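PDB 2QUD: coat protein from Pseudomonas phage PP7, which self-assembles as dimers into the T=3 icosahedral capsid, binds packaging signals in the viral RNA genome and represses translation of the viral replicase. Local coordinates for the interface of chains A and B. Numbering follows the deposited sequence. Chains: chain A/B, Coat protein.

Contact 1: the interface of chains A and B. Residues chain A 107, 110, 112, 123; chain B 8-10, 44.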
# COMPACT_ATOMS: atom_id res chain seq x y z
N LEU A 107 4.51 3.02 -8.28
CA LEU A 107 4.79 1.60 -8.09
C LEU A 107 3.55 0.72 -8.09
O LEU A 107 3.49 -0.26 -8.83
CB LEU A 107 5.54 1.42 -6.78
CG LEU A 107 5.94 0.01 -6.28
CD1 LEU A 107 6.85 -0.71 -7.32
CD2 LEU A 107 6.57 0.10 -4.89
N THR A 110 1.89 0.18 -11.45
CA THR A 110 2.57 -0.62 -12.48
C THR A 110 1.87 -1.95 -12.82
O THR A 110 1.31 -2.63 -11.95
CB THR A 110 4.06 -0.92 -12.13
OG1 THR A 110 4.17 -1.76 -10.97
CG2 THR A 110 4.85 0.37 -11.96
N GLN A 112 3.52 -4.50 -13.56
CA GLN A 112 4.35 -5.47 -12.83
C GLN A 112 3.82 -5.82 -11.43
O GLN A 112 3.69 -7.00 -11.11
CB GLN A 112 5.80 -4.98 -12.73
CG GLN A 112 6.57 -5.05 -14.03
CD GLN A 112 8.06 -4.82 -13.86
OE1 GLN A 112 8.64 -5.21 -12.85
NE2 GLN A 112 8.69 -4.18 -14.86
N LEU A 123 8.73 -9.40 -9.74
CA LEU A 123 9.01 -8.13 -10.41
C LEU A 123 10.27 -8.20 -11.28
O LEU A 123 11.13 -9.04 -11.08
CB LEU A 123 9.20 -7.00 -9.40
CG LEU A 123 8.03 -6.66 -8.46
CD1 LEU A 123 8.43 -5.53 -7.54
CD2 LEU A 123 6.75 -6.33 -9.26
N ILE B 8 12.26 -2.23 -13.21
CA ILE B 8 10.90 -1.73 -13.04
C ILE B 8 11.00 -0.21 -13.12
O ILE B 8 11.87 0.39 -12.50
CB ILE B 8 10.22 -2.26 -11.73
CG1 ILE B 8 8.80 -1.73 -11.60
CG2 ILE B 8 11.01 -1.94 -10.50
CD1 ILE B 8 7.99 -2.49 -10.65
N VAL B 9 10.14 0.39 -13.94
CA VAL B 9 10.19 1.83 -14.22
C VAL B 9 9.00 2.53 -13.58
O VAL B 9 7.86 2.14 -13.80
CB VAL B 9 10.24 2.10 -15.74
CG1 VAL B 9 10.30 3.59 -16.00
CG2 VAL B 9 11.44 1.39 -16.37
N LEU B 10 9.29 3.52 -12.74
CA LEU B 10 8.27 4.35 -12.07
C LEU B 10 8.22 5.73 -12.73
O LEU B 10 9.24 6.38 -12.91
CB LEU B 10 8.62 4.50 -10.59
CG LEU B 10 8.85 3.22 -9.79
CD1 LEU B 10 9.08 3.56 -8.30
CD2 LEU B 10 7.71 2.23 -9.99
N LEU B 44 14.09 -0.72 -3.69
CA LEU B 44 12.87 -1.50 -3.57
C LEU B 44 13.24 -2.93 -3.28
O LEU B 44 13.97 -3.55 -4.03
CB LEU B 44 12.05 -1.45 -4.87
CG LEU B 44 10.77 -2.29 -4.93
CD1 LEU B 44 9.71 -1.83 -3.86
CD2 LEU B 44 10.19 -2.23 -6.33

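Contact 2: the interface of chains A and B. Residues chain A 86, 88, 97, 100-101; chain B 80-81, 117.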
# COMPACT_ATOMS: atom_id res chain seq x y z
N VAL A 86 3.94 3.04 6.62
CA VAL A 86 4.68 4.19 6.10
C VAL A 86 5.39 4.86 7.28
O VAL A 86 4.77 5.22 8.29
CB VAL A 86 3.77 5.22 5.35
CG1 VAL A 86 4.61 6.22 4.54
CG2 VAL A 86 2.69 4.53 4.45
N ILE A 88 7.40 8.10 8.28
CA ILE A 88 7.56 9.50 7.92
C ILE A 88 8.37 10.17 9.02
O ILE A 88 8.01 10.14 10.19
CB ILE A 88 6.19 10.19 7.70
CG1 ILE A 88 5.46 9.58 6.49
CG2 ILE A 88 6.37 11.70 7.51
CD1 ILE A 88 6.14 9.83 5.15
N ARG A 97 8.50 13.74 1.50
CA ARG A 97 7.26 13.02 1.80
C ARG A 97 6.41 12.87 0.54
O ARG A 97 5.90 11.79 0.26
CB ARG A 97 6.47 13.72 2.90
CG ARG A 97 7.19 13.78 4.24
CD ARG A 97 6.36 14.31 5.35
NE ARG A 97 5.87 15.68 5.15
CZ ARG A 97 6.51 16.80 5.48
NH1 ARG A 97 7.75 16.79 5.98
NH2 ARG A 97 5.91 17.96 5.27
N LEU A 100 8.05 10.23 -1.74
CA LEU A 100 7.74 8.86 -1.28
C LEU A 100 6.31 8.47 -1.74
O LEU A 100 6.09 7.37 -2.24
CB LEU A 100 7.89 8.76 0.25
CG LEU A 100 7.66 7.37 0.84
CD1 LEU A 100 8.82 6.49 0.43
CD2 LEU A 100 7.43 7.45 2.37
N TYR A 101 5.36 9.36 -1.50
CA TYR A 101 3.99 9.18 -1.96
C TYR A 101 3.89 8.97 -3.49
O TYR A 101 3.30 8.00 -3.99
CB TYR A 101 3.12 10.39 -1.52
CG TYR A 101 1.76 10.29 -2.12
CD1 TYR A 101 0.79 9.42 -1.62
CD2 TYR A 101 1.44 11.01 -3.29
CE1 TYR A 101 -0.45 9.29 -2.22
CE2 TYR A 101 0.19 10.85 -3.90
CZ TYR A 101 -0.75 9.98 -3.38
OH TYR A 101 -1.98 9.90 -4.04
N GLN B 80 12.96 7.41 4.73
CA GLN B 80 11.52 7.21 4.84
C GLN B 80 11.18 5.96 4.05
O GLN B 80 11.86 5.62 3.08
CB GLN B 80 10.79 8.47 4.39
CG GLN B 80 11.01 9.60 5.41
CD GLN B 80 10.36 10.91 5.07
OE1 GLN B 80 9.61 11.48 5.87
NE2 GLN B 80 10.63 11.42 3.86
N VAL B 81 10.13 5.26 4.50
CA VAL B 81 9.85 3.92 4.06
C VAL B 81 8.35 3.78 3.79
O VAL B 81 7.55 4.25 4.58
CB VAL B 81 10.29 2.89 5.08
CG1 VAL B 81 10.05 1.49 4.54
CG2 VAL B 81 11.76 3.10 5.40
N VAL B 117 -0.08 11.09 4.31
CA VAL B 117 1.37 10.89 4.28
C VAL B 117 2.19 12.18 4.25
O VAL B 117 3.24 12.25 4.89
CB VAL B 117 1.74 9.93 3.11
CG1 VAL B 117 3.24 9.79 2.93
CG2 VAL B 117 1.11 8.54 3.37

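Contact 3: the interface of chains A and B. Residues chain A 94, 97-98; chain B 117-118.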
# COMPACT_ATOMS: atom_id res chain seq x y z
N GLU A 94 8.88 18.47 3.11
CA GLU A 94 7.63 18.19 2.40
C GLU A 94 7.90 17.50 1.07
O GLU A 94 7.27 16.49 0.77
CB GLU A 94 6.78 19.45 2.23
CG GLU A 94 5.51 19.20 1.43
CD GLU A 94 4.54 20.36 1.42
OE1 GLU A 94 3.73 20.43 0.47
OE2 GLU A 94 4.58 21.19 2.34
N ARG A 97 8.50 13.74 1.50
CA ARG A 97 7.26 13.02 1.80
C ARG A 97 6.41 12.87 0.54
O ARG A 97 5.90 11.79 0.26
CB ARG A 97 6.47 13.72 2.90
CG ARG A 97 7.19 13.78 4.24
CD ARG A 97 6.36 14.31 5.35
NE ARG A 97 5.87 15.68 5.15
CZ ARG A 97 6.51 16.80 5.48
NH1 ARG A 97 7.75 16.79 5.98
NH2 ARG A 97 5.91 17.96 5.27
N LYS A 98 6.27 13.97 -0.21
CA LYS A 98 5.53 13.96 -1.48
C LYS A 98 6.20 13.00 -2.47
O LYS A 98 5.50 12.28 -3.19
CB LYS A 98 5.40 15.38 -2.04
CG LYS A 98 4.83 15.54 -3.42
CD LYS A 98 3.48 14.93 -3.69
CE LYS A 98 2.92 15.55 -4.97
NZ LYS A 98 1.77 14.81 -5.53
N VAL B 117 -0.08 11.09 4.31
CA VAL B 117 1.37 10.89 4.28
C VAL B 117 2.19 12.18 4.25
O VAL B 117 3.24 12.25 4.89
CB VAL B 117 1.74 9.93 3.11
CG1 VAL B 117 3.24 9.79 2.93
CG2 VAL B 117 1.11 8.54 3.37
N VAL B 118 1.74 13.18 3.50
CA VAL B 118 2.48 14.44 3.33
C VAL B 118 2.21 15.42 4.48
O VAL B 118 3.13 16.09 5.00
CB VAL B 118 2.24 15.08 1.96
CG1 VAL B 118 3.04 16.38 1.81
CG2 VAL B 118 2.63 14.06 0.88
O HOH W 1 3.45 19.29 4.75

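Contact 1: the interface of chains A and B
A:Leu107, near the end of helix 94-109, meets B:Leu44, B:Ile8 and B:Leu10 of chain B in the hydrophobic part of the coat protein homodimer interface. Its two methyls are shared out: CD1 packs 3.8 Å from CD2 of B:Leu44, while CD2 lies against CD1 of the same leucine, two forked ends that cross obliquely. B:Ile8 comes in at about a right angle to A:Leu107 and reaches CD1 with its terminal methyl. With CG1 anti to the backbone N (chi1 -179°), B:Ile8 extends from strand 7-12 between A:Leu107, A:Thr110 and the extended side chain of A:Gln112. The amide of A:Gln112 slants across this isoleucine, its carbonyl OE1 3.5 Å from B:Ile8 CB, a packing contact with the aliphatic branch. A:Leu123 crosses B:Leu44 nearly perpendicularly and adds its CD1 to the cluster. B:Leu10 works on the helix backbone, its CD2 3.5 Å from the CA of A:Leu107 and also touching CG2 of A:Thr110. The hydroxyl of A:Thr110 turns back to its own chain at the helix end: OG1 donates to the backbone O of A:Leu107 at 2.7 Å, in the carbonyl plane, with a C=O...donor angle of 155°.

Contact 2: the interface of chains A and B
With chi1 at -69° and the chain extended beyond CG, B:Gln80 reaches over to A:Ile88; in B:Val117, a chi1 of 174° sets CG1 opposite the backbone N and directs it at the same isoleucine. A:Ile88 is thus approached by two groups of chain B. Its CD1 meets CG1 of B:Val117 at 3.7 Å, the two side chains crossing at about a right angle, and CG1 of A:Val86 extends this apolar contact along the strand. The carbonyl OE1 of B:Gln80 lies 3.5 Å from the CA of A:Ile88 and 3.6 Å from its CG2 methyl, a close packing contact against backbone and branch. The amide of B:Gln80 also passes A:Arg97, whose CG is 3.7 Å from OE1; the guanidinium and amide planes stand 88° apart, and the aliphatic stem of the arginine makes the contact. Nearer the backbone, CB of B:Gln80 rests on CD2 of A:Leu100, at 4.0 Å. The backbone O of B:Val81, a residue that contributes to RNA binding, faces the CA of A:Val86. These contacts bring the two 76-89 strands of the dimer side by side, with helix 94-109 of chain A packed over them and helix 111-119 of chain B supplying B:Val117 from beside that helix.

Contact 3: the interface of chains A and B
This is a helix-to-helix contact of the coat protein homodimer, in which the end of helix 111-119 of chain B is fastened to the start of helix 94-109 of chain A, helping to interlock the subunits that build the capsid. B:Val118 is gripped at both its backbone and its side chain. NE of A:Arg97 donates to the backbone O of B:Val118 at 2.8 Å, with 146° at the hydrogen; the donor is tilted 18° from the carbonyl plane. The bend at chi3 (-60°) turns the guanidinium back toward this oxygen. NH2 adds a weak bond to the same O and a firmer one, 2.8 Å, to water 1, which lies at the guanidinium edge and itself bonds the O of B:Val118 at 3.2 Å. One guanidinium face is covered near its rim by the CA of A:Glu94. The valine methyls divide between two helix residues: CG1 meets the CG methylene of A:Glu94 at 3.8 Å, the side chains crossing at about a right angle, whereas CG2 rests against the CA of A:Lys98 at 3.7 Å. Polar capping of the carbonyl by arginine and water, together with the straddling methyls, probably holds the last turn of the chain B helix to its partner subunit.

Contacts 2 and 3 are neighbours, their C-alpha centres about 6 Å apart, and they share A:Arg97 and B:Val117, so apolar packing over the paired strands runs directly into the polar helix-end contact. The C-alpha centre of contact 1 lies about 17 Å from that of contact 2 and about 20 Å from that of contact 3. Helix 94-109 of chain A links all three, offering its start to contact 3 and its end to contact 1, where it faces strands 7-12 and 43-50 of chain B. Two-fold symmetry repeats every contact with the chains exchanged, so each subunit's helices reach across its partner, consistent with the dimer as the capsid's building unit.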